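Local coordinates for protein 4-dehydrase (Streptomyces venezuelae, PDB 2PO3) that probably acts as a pyridoxal-phosphate-dependent aminotransferase on a TDP-linked sugar during desosamine biosynthesis, at residues 146-151 and 286-291; 177-182 and 291-296; 38-43 and 51-56; 32-37 and 249-254. All coordinates share one frame; numbering follows the deposited sequence.

Interaction 1 of 4, residues 146-151 and 286-291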
loop_
_atom_site.group_PDB
_atom_site.type_symbol
_atom_site.label_atom_id
_atom_site.label_comp_id
_atom_site.label_asym_id
_atom_site.label_seq_id
_atom_site.Cartn_x
_atom_site.Cartn_y
_atom_site.Cartn_z
ATOM N N HIS A 146 -2.836 -19.900 8.631
ATOM C CA HIS A 146 -1.897 -21.012 8.771
ATOM C C HIS A 146 -0.894 -20.471 9.765
ATOM O O HIS A 146 0.075 -19.808 9.366
ATOM C CB HIS A 146 -1.159 -21.311 7.450
ATOM C CG HIS A 146 -2.121 -21.611 6.351
ATOM N ND1 HIS A 146 -3.201 -22.449 6.563
ATOM C CD2 HIS A 146 -2.135 -21.219 5.056
ATOM C CE1 HIS A 146 -3.849 -22.528 5.405
ATOM N NE2 HIS A 146 -3.242 -21.806 4.478
ATOM N N LEU A 147 -1.163 -20.706 11.050
ATOM C CA LEU A 147 -0.315 -20.200 12.124
ATOM C C LEU A 147 1.148 -20.657 12.132
ATOM O O LEU A 147 1.441 -21.825 12.308
ATOM C CB LEU A 147 -1.013 -20.381 13.487
ATOM C CG LEU A 147 -0.418 -19.518 14.607
ATOM C CD1 LEU A 147 -0.697 -18.025 14.388
ATOM C CD2 LEU A 147 -0.924 -19.988 15.980
ATOM N N TRP A 148 2.089 -19.730 11.979
ATOM C CA TRP A 148 3.493 -20.139 11.974
ATOM C C TRP A 148 3.803 -21.048 10.778
ATOM O O TRP A 148 4.766 -21.820 10.750
ATOM C CB TRP A 148 3.959 -20.815 13.286
ATOM C CG TRP A 148 3.634 -20.010 14.501
ATOM C CD1 TRP A 148 3.752 -18.649 14.688
ATOM C CD2 TRP A 148 3.076 -20.530 15.681
ATOM N NE1 TRP A 148 3.334 -18.293 15.939
ATOM C CE2 TRP A 148 2.900 -19.439 16.569
ATOM C CE3 TRP A 148 2.710 -21.816 16.056
ATOM C CZ2 TRP A 148 2.396 -19.653 17.858
ATOM C CZ3 TRP A 148 2.213 -22.012 17.330
ATOM C CH2 TRP A 148 2.035 -20.945 18.207
ATOM N N GLY A 149 2.957 -20.928 9.760
ATOM C CA GLY A 149 3.125 -21.713 8.577
ATOM C C GLY A 149 2.416 -23.062 8.651
ATOM O O GLY A 149 2.427 -23.756 7.663
ATOM N N ARG A 150 1.805 -23.463 9.775
ATOM C CA ARG A 150 1.118 -24.747 9.791
ATOM C C ARG A 150 -0.226 -24.636 9.103
ATOM O O ARG A 150 -1.097 -23.819 9.439
ATOM C CB ARG A 150 0.958 -25.406 11.165
ATOM C CG ARG A 150 2.082 -25.072 12.133
ATOM C CD ARG A 150 1.603 -25.100 13.584
ATOM N NE ARG A 150 2.735 -25.337 14.468
ATOM C CZ ARG A 150 2.604 -25.809 15.698
ATOM N NH1 ARG A 150 1.413 -26.087 16.202
ATOM N NH2 ARG A 150 3.684 -26.014 16.442
ATOM N N PRO A 151 -0.424 -25.494 8.119
ATOM C CA PRO A 151 -1.703 -25.381 7.455
ATOM C C PRO A 151 -2.881 -25.763 8.303
ATOM O O PRO A 151 -2.819 -26.670 9.115
ATOM C CB PRO A 151 -1.615 -26.223 6.187
ATOM C CG PRO A 151 -0.128 -26.427 5.944
ATOM C CD PRO A 151 0.525 -26.329 7.326
ATOM N N ALA A 286 7.961 -25.530 19.923
ATOM C CA ALA A 286 6.833 -25.912 19.110
ATOM C C ALA A 286 7.243 -26.770 17.909
ATOM O O ALA A 286 8.071 -26.360 17.095
ATOM C CB ALA A 286 6.202 -24.634 18.618
ATOM N N ASP A 287 6.637 -27.949 17.797
ATOM C CA ASP A 287 6.915 -28.918 16.737
ATOM C C ASP A 287 6.099 -28.673 15.474
ATOM O O ASP A 287 5.140 -29.396 15.193
ATOM C CB ASP A 287 6.611 -30.353 17.249
ATOM C CG ASP A 287 7.523 -31.464 16.760
ATOM O OD1 ASP A 287 8.495 -31.283 16.036
ATOM O OD2 ASP A 287 7.176 -32.651 17.235
ATOM N N HIS A 288 6.485 -27.651 14.709
ATOM C CA HIS A 288 5.759 -27.303 13.482
ATOM C C HIS A 288 5.643 -28.454 12.506
ATOM O O HIS A 288 4.651 -28.579 11.799
ATOM C CB HIS A 288 6.402 -26.108 12.762
ATOM C CG HIS A 288 6.483 -24.830 13.561
ATOM N ND1 HIS A 288 5.534 -24.496 14.534
ATOM C CD2 HIS A 288 7.397 -23.801 13.493
ATOM C CE1 HIS A 288 5.880 -23.302 15.032
ATOM N NE2 HIS A 288 7.005 -22.855 14.431
ATOM N N ASP A 289 6.697 -29.276 12.477
ATOM C CA ASP A 289 6.805 -30.422 11.588
ATOM C C ASP A 289 5.640 -31.406 11.675
ATOM O O ASP A 289 5.224 -32.032 10.686
ATOM C CB ASP A 289 8.183 -31.097 11.751
ATOM C CG ASP A 289 9.317 -30.218 11.284
ATOM O OD1 ASP A 289 9.171 -29.210 10.613
ATOM O OD2 ASP A 289 10.484 -30.621 11.716
ATOM N N ARG A 290 5.113 -31.557 12.879
ATOM C CA ARG A 290 4.011 -32.456 13.062
ATOM C C ARG A 290 2.855 -32.142 12.148
ATOM O O ARG A 290 2.097 -33.045 11.825
ATOM C CB ARG A 290 3.503 -32.353 14.482
ATOM C CG ARG A 290 2.705 -33.574 14.894
ATOM C CD ARG A 290 2.401 -33.563 16.381
ATOM N NE ARG A 290 0.991 -33.316 16.712
ATOM C CZ ARG A 290 0.521 -32.566 17.731
ATOM N NH1 ARG A 290 1.313 -31.916 18.596
ATOM N NH2 ARG A 290 -0.802 -32.460 17.882
ATOM N N HIS A 291 2.723 -30.851 11.748
ATOM C CA HIS A 291 1.615 -30.322 10.900
ATOM C C HIS A 291 1.810 -30.238 9.400
ATOM O O HIS A 291 0.925 -29.753 8.685
ATOM C CB HIS A 291 1.050 -28.988 11.469
ATOM C CG HIS A 291 1.012 -29.104 12.971
ATOM N ND1 HIS A 291 -0.074 -29.687 13.623
ATOM C CD2 HIS A 291 1.935 -28.755 13.920
ATOM C CE1 HIS A 291 0.192 -29.660 14.927
ATOM N NE2 HIS A 291 1.385 -29.112 15.134
HETATM O O HOH W 1 -1.798 -29.460 9.408
#
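Arg150 lies between Trp148 and His291 and grips His288 at its edge. The grip is side-on, with two nitrogens going to one atom. NE donates to His288 ND1 at 2.9 Å, and NH2 donates to the same ND1 at 3.1 Å. The guanidinium and the His288 ring stand 78° apart, and ND1 lies close to the guanidinium plane. CE3 of Trp148 sits 3.8 Å above one guanidinium face. CD2 of His291 sits 3.3 Å above the opposite face, toward the rim. This is the tight part of the contact. His288 CE1 also packs on Trp148 CB at 3.6 Å. NH1 of Arg150 has a bond outside the pair, to Thr123 O. An alanine at Arg150 would probably leave His288 ND1 without its two donors and open a gap between Trp148 and His291. The looser part lies at Pro151, where a water donates to Pro151 O (3.0 Å) and His291 O (2.8 Å). The 146-151 loop follows strand 139-145 of the large mixed sheet. Trp148 comes within about 8 Å of the bound external aldimine, measured from its side chain, as suits a sheet-end loop beside the cofactor site of a fold type I aminotransferase.

Interaction 2 of 4, residues 177-182 and 291-296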
loop_
_atom_site.group_PDB
_atom_site.type_symbol
_atom_site.label_atom_id
_atom_site.label_comp_id
_atom_site.label_asym_id
_atom_site.label_seq_id
_atom_site.Cartn_x
_atom_site.Cartn_y
_atom_site.Cartn_z
ATOM N N GLY A 177 5.867 -21.614 1.106
ATOM C CA GLY A 177 6.737 -22.804 1.111
ATOM C C GLY A 177 6.337 -23.909 2.080
ATOM O O GLY A 177 7.108 -24.840 2.342
ATOM N N CYS A 178 5.134 -23.813 2.623
ATOM C CA CYS A 178 4.627 -24.816 3.537
ATOM C C CYS A 178 3.656 -25.724 2.801
ATOM O O CYS A 178 3.121 -25.333 1.769
ATOM C CB CYS A 178 4.030 -24.267 4.855
ATOM S SG CYS A 178 5.100 -23.036 5.647
ATOM N N ALA A 179 3.440 -26.929 3.335
ATOM C CA ALA A 179 2.536 -27.887 2.720
ATOM C C ALA A 179 1.938 -28.832 3.762
ATOM O O ALA A 179 2.406 -28.937 4.901
ATOM C CB ALA A 179 3.293 -28.654 1.633
ATOM N N VAL A 180 0.876 -29.525 3.367
ATOM C CA VAL A 180 0.203 -30.492 4.218
ATOM C C VAL A 180 -0.229 -31.631 3.329
ATOM O O VAL A 180 -0.848 -31.391 2.271
ATOM C CB VAL A 180 -0.959 -29.954 5.046
ATOM C CG1 VAL A 180 -2.145 -29.537 4.168
ATOM C CG2 VAL A 180 -1.376 -31.037 6.034
ATOM N N ASP A 181 0.124 -32.851 3.755
ATOM C CA ASP A 181 -0.210 -34.033 2.964
ATOM C C ASP A 181 0.269 -33.824 1.532
ATOM O O ASP A 181 -0.370 -34.284 0.574
ATOM C CB ASP A 181 -1.700 -34.499 3.030
ATOM C CG ASP A 181 -2.107 -35.184 4.329
ATOM O OD1 ASP A 181 -1.382 -35.947 4.957
ATOM O OD2 ASP A 181 -3.327 -34.861 4.727
ATOM N N GLY A 182 1.397 -33.094 1.415
ATOM C CA GLY A 182 1.986 -32.795 0.125
ATOM C C GLY A 182 1.319 -31.648 -0.648
ATOM O O GLY A 182 1.771 -31.281 -1.745
ATOM N N HIS A 291 2.723 -30.851 11.748
ATOM C CA HIS A 291 1.615 -30.322 10.900
ATOM C C HIS A 291 1.810 -30.238 9.400
ATOM O O HIS A 291 0.925 -29.753 8.685
ATOM C CB HIS A 291 1.050 -28.988 11.469
ATOM C CG HIS A 291 1.012 -29.104 12.971
ATOM N ND1 HIS A 291 -0.074 -29.687 13.623
ATOM C CD2 HIS A 291 1.935 -28.755 13.920
ATOM C CE1 HIS A 291 0.192 -29.660 14.927
ATOM N NE2 HIS A 291 1.385 -29.112 15.134
ATOM N N GLY A 292 2.955 -30.720 8.936
ATOM C CA GLY A 292 3.235 -30.675 7.521
ATOM C C GLY A 292 4.508 -29.887 7.381
ATOM O O GLY A 292 5.007 -29.322 8.355
ATOM N N LEU A 293 5.019 -29.877 6.162
ATOM C CA LEU A 293 6.234 -29.181 5.828
ATOM C C LEU A 293 6.148 -27.705 6.183
ATOM O O LEU A 293 5.248 -27.015 5.719
ATOM C CB LEU A 293 6.503 -29.444 4.347
ATOM C CG LEU A 293 7.363 -28.418 3.665
ATOM C CD1 LEU A 293 8.829 -28.818 3.766
ATOM C CD2 LEU A 293 6.912 -28.364 2.210
ATOM N N ASN A 294 7.084 -27.253 7.032
ATOM C CA ASN A 294 7.144 -25.875 7.510
ATOM C C ASN A 294 8.391 -25.107 7.063
ATOM O O ASN A 294 9.462 -25.686 6.870
ATOM C CB ASN A 294 6.908 -25.879 9.037
ATOM C CG ASN A 294 6.515 -24.512 9.575
ATOM O OD1 ASN A 294 7.383 -23.664 9.874
ATOM N ND2 ASN A 294 5.207 -24.307 9.737
ATOM N N ASN A 295 8.287 -23.775 6.874
ATOM C CA ASN A 295 9.456 -23.017 6.441
ATOM C C ASN A 295 10.396 -22.690 7.595
ATOM O O ASN A 295 11.524 -22.227 7.376
ATOM C CB ASN A 295 9.111 -21.717 5.691
ATOM C CG ASN A 295 8.200 -20.825 6.531
ATOM O OD1 ASN A 295 8.349 -20.689 7.771
ATOM N ND2 ASN A 295 7.176 -20.307 5.872
ATOM N N HIS A 296 9.918 -22.904 8.826
ATOM C CA HIS A 296 10.731 -22.615 10.011
ATOM C C HIS A 296 11.172 -21.170 10.207
ATOM O O HIS A 296 12.180 -20.871 10.892
ATOM C CB HIS A 296 11.874 -23.602 10.290
ATOM C CG HIS A 296 11.330 -24.932 10.674
ATOM N ND1 HIS A 296 10.761 -25.135 11.910
ATOM C CD2 HIS A 296 11.253 -26.092 9.967
ATOM C CE1 HIS A 296 10.341 -26.401 11.946
ATOM N NE2 HIS A 296 10.615 -27.008 10.792
HETATM O O HOH W 2 3.590 -32.069 3.919
#
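The carboxamide of Asn295 meets Cys178 through its nitrogen, with ND2 3.4 Å from SG. With CG between the backbone N and the carbonyl carbon (chi1 56°), the amide lies beside that sulfur. The amide's hydrogen bonds go to other residues: ND2 donates to His174 O and Leu176 O, and OD1 accepts from Gln297 N. The ring of His296 has Asn294 OD1 over one face, offset toward the rim. That same OD1 accepts from His296 N at 2.8 Å, which makes an Asx turn. The backbones of 177-180 and 291-295 run antiparallel. Ala179 N donates to Leu293 O at 3.0 Å. Cys178 crowds that same oxygen, with its CB 3.1 Å from Leu293 O. Leu293 CD2 packs on Ala179 CB at 3.7 Å and also touches Gly177 O. Gly292 is close to the strand: its CA lies 3.3 Å from Ala179 O, and a CB there would run into that oxygen. On the exposed side a water makes weak bonds to Gly182 N and Leu293 N. Strand 179-180 also pairs with strand 183-184 in a small antiparallel ribbon. Leu293 and Asn295 rest on Arg267 and Ile263 of the long helix 246-276, so segment 291-296 joins ribbon to helix.

Interaction 3 of 4, residues 38-43 and 51-56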
loop_
_atom_site.group_PDB
_atom_site.type_symbol
_atom_site.label_atom_id
_atom_site.label_comp_id
_atom_site.label_asym_id
_atom_site.label_seq_id
_atom_site.Cartn_x
_atom_site.Cartn_y
_atom_site.Cartn_z
ATOM N N LEU A 38 17.448 -3.741 -10.363
ATOM C CA LEU A 38 17.098 -2.324 -10.241
ATOM C C LEU A 38 17.612 -1.504 -11.420
ATOM O O LEU A 38 16.943 -0.589 -11.913
ATOM C CB LEU A 38 17.676 -1.665 -8.977
ATOM C CG LEU A 38 17.175 -2.312 -7.691
ATOM C CD1 LEU A 38 17.634 -1.512 -6.482
ATOM C CD2 LEU A 38 15.658 -2.371 -7.750
ATOM N N ASP A 39 18.820 -1.819 -11.861
ATOM C CA ASP A 39 19.388 -1.096 -12.992
ATOM C C ASP A 39 18.502 -1.254 -14.208
ATOM O O ASP A 39 18.098 -0.285 -14.850
ATOM C CB ASP A 39 20.783 -1.632 -13.332
ATOM C CG ASP A 39 21.781 -0.773 -12.635
ATOM O OD1 ASP A 39 21.555 0.404 -12.395
ATOM O OD2 ASP A 39 22.854 -1.424 -12.254
ATOM N N ARG A 40 18.209 -2.519 -14.500
ATOM C CA ARG A 40 17.359 -2.893 -15.609
ATOM C C ARG A 40 16.001 -2.138 -15.613
ATOM O O ARG A 40 15.514 -1.676 -16.652
ATOM C CB ARG A 40 17.250 -4.434 -15.630
ATOM C CG ARG A 40 16.167 -5.026 -16.537
ATOM C CD ARG A 40 15.758 -6.471 -16.223
ATOM N NE ARG A 40 14.392 -6.800 -16.647
ATOM C CZ ARG A 40 13.772 -7.963 -16.410
ATOM N NH1 ARG A 40 14.408 -9.031 -15.863
ATOM N NH2 ARG A 40 12.557 -8.192 -16.939
ATOM N N ALA A 41 15.367 -1.980 -14.447
ATOM C CA ALA A 41 14.086 -1.304 -14.351
ATOM C C ALA A 41 14.196 0.196 -14.528
ATOM O O ALA A 41 13.349 0.838 -15.148
ATOM C CB ALA A 41 13.268 -1.746 -13.138
ATOM N N LEU A 42 15.275 0.732 -13.982
ATOM C CA LEU A 42 15.551 2.143 -14.069
ATOM C C LEU A 42 15.794 2.501 -15.539
ATOM O O LEU A 42 15.280 3.498 -16.073
ATOM C CB LEU A 42 16.788 2.456 -13.212
ATOM C CG LEU A 42 16.535 2.523 -11.703
ATOM C CD1 LEU A 42 17.826 2.939 -11.003
ATOM C CD2 LEU A 42 15.439 3.542 -11.388
ATOM N N ASP A 43 16.577 1.636 -16.196
ATOM C CA ASP A 43 16.909 1.786 -17.603
ATOM C C ASP A 43 15.661 1.782 -18.467
ATOM O O ASP A 43 15.505 2.642 -19.329
ATOM C CB ASP A 43 17.853 0.690 -18.099
ATOM C CG ASP A 43 19.244 0.894 -17.595
ATOM O OD1 ASP A 43 19.659 1.934 -17.084
ATOM O OD2 ASP A 43 19.947 -0.194 -17.753
ATOM N N GLY A 51 4.785 -3.851 -14.264
ATOM C CA GLY A 51 5.970 -4.041 -15.090
ATOM C C GLY A 51 6.469 -5.518 -15.116
ATOM O O GLY A 51 5.922 -6.435 -14.481
ATOM N N PRO A 52 7.553 -5.781 -15.858
ATOM C CA PRO A 52 8.135 -7.128 -15.996
ATOM C C PRO A 52 8.636 -7.844 -14.736
ATOM O O PRO A 52 8.638 -9.077 -14.691
ATOM C CB PRO A 52 9.307 -6.969 -16.973
ATOM C CG PRO A 52 9.517 -5.477 -17.196
ATOM C CD PRO A 52 8.285 -4.767 -16.668
ATOM N N LEU A 53 9.098 -7.108 -13.718
ATOM C CA LEU A 53 9.586 -7.757 -12.490
ATOM C C LEU A 53 8.395 -8.320 -11.715
ATOM O O LEU A 53 8.361 -9.473 -11.297
ATOM C CB LEU A 53 10.437 -6.779 -11.668
ATOM C CG LEU A 53 11.716 -6.459 -12.445
ATOM C CD1 LEU A 53 12.585 -5.454 -11.707
ATOM C CD2 LEU A 53 12.501 -7.747 -12.730
ATOM N N VAL A 54 7.364 -7.486 -11.569
ATOM C CA VAL A 54 6.196 -7.939 -10.876
ATOM C C VAL A 54 5.656 -9.190 -11.524
ATOM O O VAL A 54 5.340 -10.161 -10.861
ATOM C CB VAL A 54 5.143 -6.843 -10.877
ATOM C CG1 VAL A 54 3.804 -7.413 -10.431
ATOM C CG2 VAL A 54 5.582 -5.712 -9.949
ATOM N N ARG A 55 5.538 -9.157 -12.837
ATOM C CA ARG A 55 5.009 -10.309 -13.544
ATOM C C ARG A 55 5.825 -11.535 -13.284
ATOM O O ARG A 55 5.273 -12.599 -13.095
ATOM C CB ARG A 55 4.874 -10.095 -15.054
ATOM C CG ARG A 55 3.775 -9.098 -15.369
ATOM C CD ARG A 55 2.519 -9.422 -14.563
ATOM N NE ARG A 55 1.329 -8.941 -15.229
ATOM C CZ ARG A 55 0.481 -8.073 -14.696
ATOM N NH1 ARG A 55 0.654 -7.589 -13.461
ATOM N NH2 ARG A 55 -0.568 -7.697 -15.435
ATOM N N GLU A 56 7.131 -11.380 -13.277
ATOM C CA GLU A 56 7.996 -12.523 -13.007
ATOM C C GLU A 56 7.749 -13.093 -11.610
ATOM O O GLU A 56 7.571 -14.297 -11.372
ATOM C CB GLU A 56 9.480 -12.164 -13.204
ATOM C CG GLU A 56 10.389 -13.408 -13.279
ATOM C CD GLU A 56 11.852 -13.047 -13.182
ATOM O OE1 GLU A 56 12.301 -12.002 -13.629
ATOM O OE2 GLU A 56 12.579 -13.944 -12.544
HETATM O O HOH W 3 11.511 -10.093 -15.531
#
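Arg40 reaches across from helix 31-44 to Pro52, Leu53 and Glu56 at the start of helix 52-65. From its CB, CG stands anti to the backbone N (chi1 168°). The chain then runs extended through CD to NE and carries the guanidinium over to the second helix. CZ is the first atom to meet Leu53, at 3.9 Å from CD2. That methyl lies over one face of the guanidinium, toward its rim. NH1 also touches CD2, and it lies 4.3 Å from Glu56 OE1, too far for a salt bridge. NH2 comes 3.5 Å from Pro52 CB. Arg40 is linked to Glu56 through a water that accepts from NH2 at 2.6 Å and donates to Glu56 OE1 at 2.8 Å and, less closely, to Pro52 O. The water thus bridges the groups and would probably screen their charges. Deeper between the helices, Ala41 CB packs on Leu53 CD1 at 4.0 Å. The axes of the two short helical segments come within 11.7 Å, with 133° between their directions. Asp39 and Asp43 form salt bridges with Arg31 of the second subunit. Helix 246-276 lies against both helices: Leu38 packs on Ala250 and Leu53 on Ala249.

Interaction 4 of 4, residues 32-37 and 249-254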
loop_
_atom_site.group_PDB
_atom_site.type_symbol
_atom_site.label_atom_id
_atom_site.label_comp_id
_atom_site.label_asym_id
_atom_site.label_seq_id
_atom_site.Cartn_x
_atom_site.Cartn_y
_atom_site.Cartn_z
ATOM N N ALA A 32 24.271 -7.815 -5.562
ATOM C CA ALA A 32 24.564 -7.694 -6.977
ATOM C C ALA A 32 23.374 -8.048 -7.809
ATOM O O ALA A 32 23.111 -7.378 -8.802
ATOM C CB ALA A 32 25.749 -8.566 -7.399
ATOM N N ARG A 33 22.689 -9.119 -7.402
ATOM C CA ARG A 33 21.514 -9.569 -8.116
ATOM C C ARG A 33 20.399 -8.511 -8.025
ATOM O O ARG A 33 19.703 -8.213 -9.004
ATOM C CB ARG A 33 21.070 -10.953 -7.614
ATOM C CG ARG A 33 21.140 -12.111 -8.620
ATOM C CD ARG A 33 21.284 -11.689 -10.089
ATOM N NE ARG A 33 20.178 -12.080 -10.979
ATOM C CZ ARG A 33 19.632 -11.255 -11.892
ATOM N NH1 ARG A 33 20.058 -10.002 -12.051
ATOM N NH2 ARG A 33 18.631 -11.675 -12.677
ATOM N N LEU A 34 20.241 -7.931 -6.828
ATOM C CA LEU A 34 19.232 -6.905 -6.603
ATOM C C LEU A 34 19.466 -5.670 -7.481
ATOM O O LEU A 34 18.552 -5.156 -8.142
ATOM C CB LEU A 34 19.235 -6.442 -5.146
ATOM C CG LEU A 34 18.267 -5.284 -5.002
ATOM C CD1 LEU A 34 16.833 -5.759 -5.274
ATOM C CD2 LEU A 34 18.410 -4.642 -3.630
ATOM N N TYR A 35 20.712 -5.173 -7.471
ATOM C CA TYR A 35 21.039 -4.002 -8.264
ATOM C C TYR A 35 20.888 -4.167 -9.763
ATOM O O TYR A 35 20.412 -3.281 -10.469
ATOM C CB TYR A 35 22.306 -3.320 -7.831
ATOM C CG TYR A 35 22.256 -2.728 -6.435
ATOM C CD1 TYR A 35 21.159 -2.030 -5.946
ATOM C CD2 TYR A 35 23.352 -2.846 -5.587
ATOM C CE1 TYR A 35 21.172 -1.426 -4.687
ATOM C CE2 TYR A 35 23.349 -2.346 -4.286
ATOM C CZ TYR A 35 22.269 -1.575 -3.845
ATOM O OH TYR A 35 22.253 -1.085 -2.553
ATOM N N GLU A 36 21.263 -5.325 -10.260
ATOM C CA GLU A 36 21.111 -5.535 -11.678
ATOM C C GLU A 36 19.676 -5.291 -12.058
ATOM O O GLU A 36 19.375 -4.561 -13.020
ATOM C CB GLU A 36 21.392 -6.998 -12.037
ATOM C CG GLU A 36 22.876 -7.348 -11.923
ATOM C CD GLU A 36 23.091 -8.734 -12.425
ATOM O OE1 GLU A 36 22.279 -9.315 -13.128
ATOM O OE2 GLU A 36 24.220 -9.246 -12.011
ATOM N N ARG A 37 18.846 -5.988 -11.256
ATOM C CA ARG A 37 17.396 -5.980 -11.332
ATOM C C ARG A 37 16.904 -4.532 -11.302
ATOM O O ARG A 37 16.068 -4.123 -12.124
ATOM C CB ARG A 37 16.735 -6.861 -10.255
ATOM C CG ARG A 37 16.596 -8.322 -10.702
ATOM C CD ARG A 37 15.872 -9.245 -9.717
ATOM N NE ARG A 37 15.763 -10.630 -10.177
ATOM C CZ ARG A 37 16.313 -11.674 -9.552
ATOM N NH1 ARG A 37 17.017 -11.538 -8.423
ATOM N NH2 ARG A 37 16.164 -12.898 -10.067
ATOM N N ALA A 249 9.442 -5.624 -6.449
ATOM C CA ALA A 249 9.511 -6.919 -7.146
ATOM C C ALA A 249 10.997 -7.346 -7.318
ATOM O O ALA A 249 11.379 -8.502 -7.226
ATOM C CB ALA A 249 8.723 -6.888 -8.458
ATOM N N ALA A 250 11.882 -6.373 -7.551
ATOM C CA ALA A 250 13.276 -6.664 -7.696
ATOM C C ALA A 250 13.804 -7.302 -6.414
ATOM O O ALA A 250 14.502 -8.325 -6.426
ATOM C CB ALA A 250 14.030 -5.361 -7.921
ATOM N N MET A 251 13.472 -6.670 -5.289
ATOM C CA MET A 251 13.900 -7.197 -4.005
ATOM C C MET A 251 13.238 -8.573 -3.816
ATOM O O MET A 251 13.862 -9.582 -3.444
ATOM C CB MET A 251 13.493 -6.246 -2.875
ATOM C CG MET A 251 13.859 -6.832 -1.517
ATOM S SD MET A 251 15.639 -7.119 -1.384
ATOM C CE MET A 251 15.811 -7.336 0.401
ATOM N N GLY A 252 11.935 -8.630 -4.112
ATOM C CA GLY A 252 11.154 -9.867 -4.004
ATOM C C GLY A 252 11.753 -11.106 -4.697
ATOM O O GLY A 252 11.817 -12.199 -4.113
ATOM N N LEU A 253 12.184 -10.947 -5.952
ATOM C CA LEU A 253 12.772 -12.033 -6.745
ATOM C C LEU A 253 14.125 -12.505 -6.244
ATOM O O LEU A 253 14.426 -13.675 -6.329
ATOM C CB LEU A 253 12.984 -11.583 -8.205
ATOM C CG LEU A 253 11.661 -11.343 -8.885
ATOM C CD1 LEU A 253 11.832 -10.428 -10.098
ATOM C CD2 LEU A 253 11.042 -12.690 -9.244
ATOM N N THR A 254 14.919 -11.559 -5.752
ATOM C CA THR A 254 16.255 -11.785 -5.229
ATOM C C THR A 254 16.172 -12.502 -3.899
ATOM O O THR A 254 17.094 -13.202 -3.468
ATOM C CB THR A 254 16.969 -10.429 -5.051
ATOM O OG1 THR A 254 16.902 -9.647 -6.230
ATOM C CG2 THR A 254 18.399 -10.591 -4.563
#
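Arg37 runs extended from CG to NE, and chi4 of 118° turns CZ so that the guanidinium meets Thr254. Thr254 holds OG1 beside its own backbone N (chi1 -51°). The setting is a roughly antiparallel helix pair, 31-44 against 246-276; the axes of the two short segments approach to 8.8 Å at 146°. NH1 of Arg37 donates to Thr254 OG1 at 2.9 Å. OG1 in turn donates to Ala250 O at 2.7 Å, which fixes the rotation of the hydroxyl. NH1 also forms a salt bridge with Asp257. Leu253 CB lies over the centre of one guanidinium face, 3.5 Å from NE. A leucine in place of Arg37 would probably leave Asp257 without this charged mate and Thr254 OG1 without its donor. Much of the rest is apolar. Leu34 CD1 touches Ala250 CB at 3.9 Å, and Ala250 CB also meets Arg37 CB. On another side Leu34 packs on Leu42 of the second subunit, so the pair lies close to the dimer interface. Leu253 also touches Leu53 and Glu56 of helix 52-65. The Leu34 methyl reaches the helix backbone itself: its CD1 sits 3.5 Å from Met251 N.

Overall arrangement
The four contacts form two clusters. Interactions 1 and 2 touch, with centres about 7 Å apart, and share His291. They tie the loop after strand 139-145 and the small 179-180 ribbon to the loop between strands 283-285 and 299-303, near the cofactor. Interactions 3 and 4 also touch, with centres about 9 Å apart, and both use helix 31-44. Both also reach the second subunit. Interaction 1 lies about 35 Å from interaction 3, centre to centre. Along the chain, interaction 3 closes first and falls wholly between the segments of interaction 4, while interactions 1 and 2 alternate. Helix 246-276 supplies interaction 4 and packs against interactions 2 and 3, so one long helix runs past both clusters.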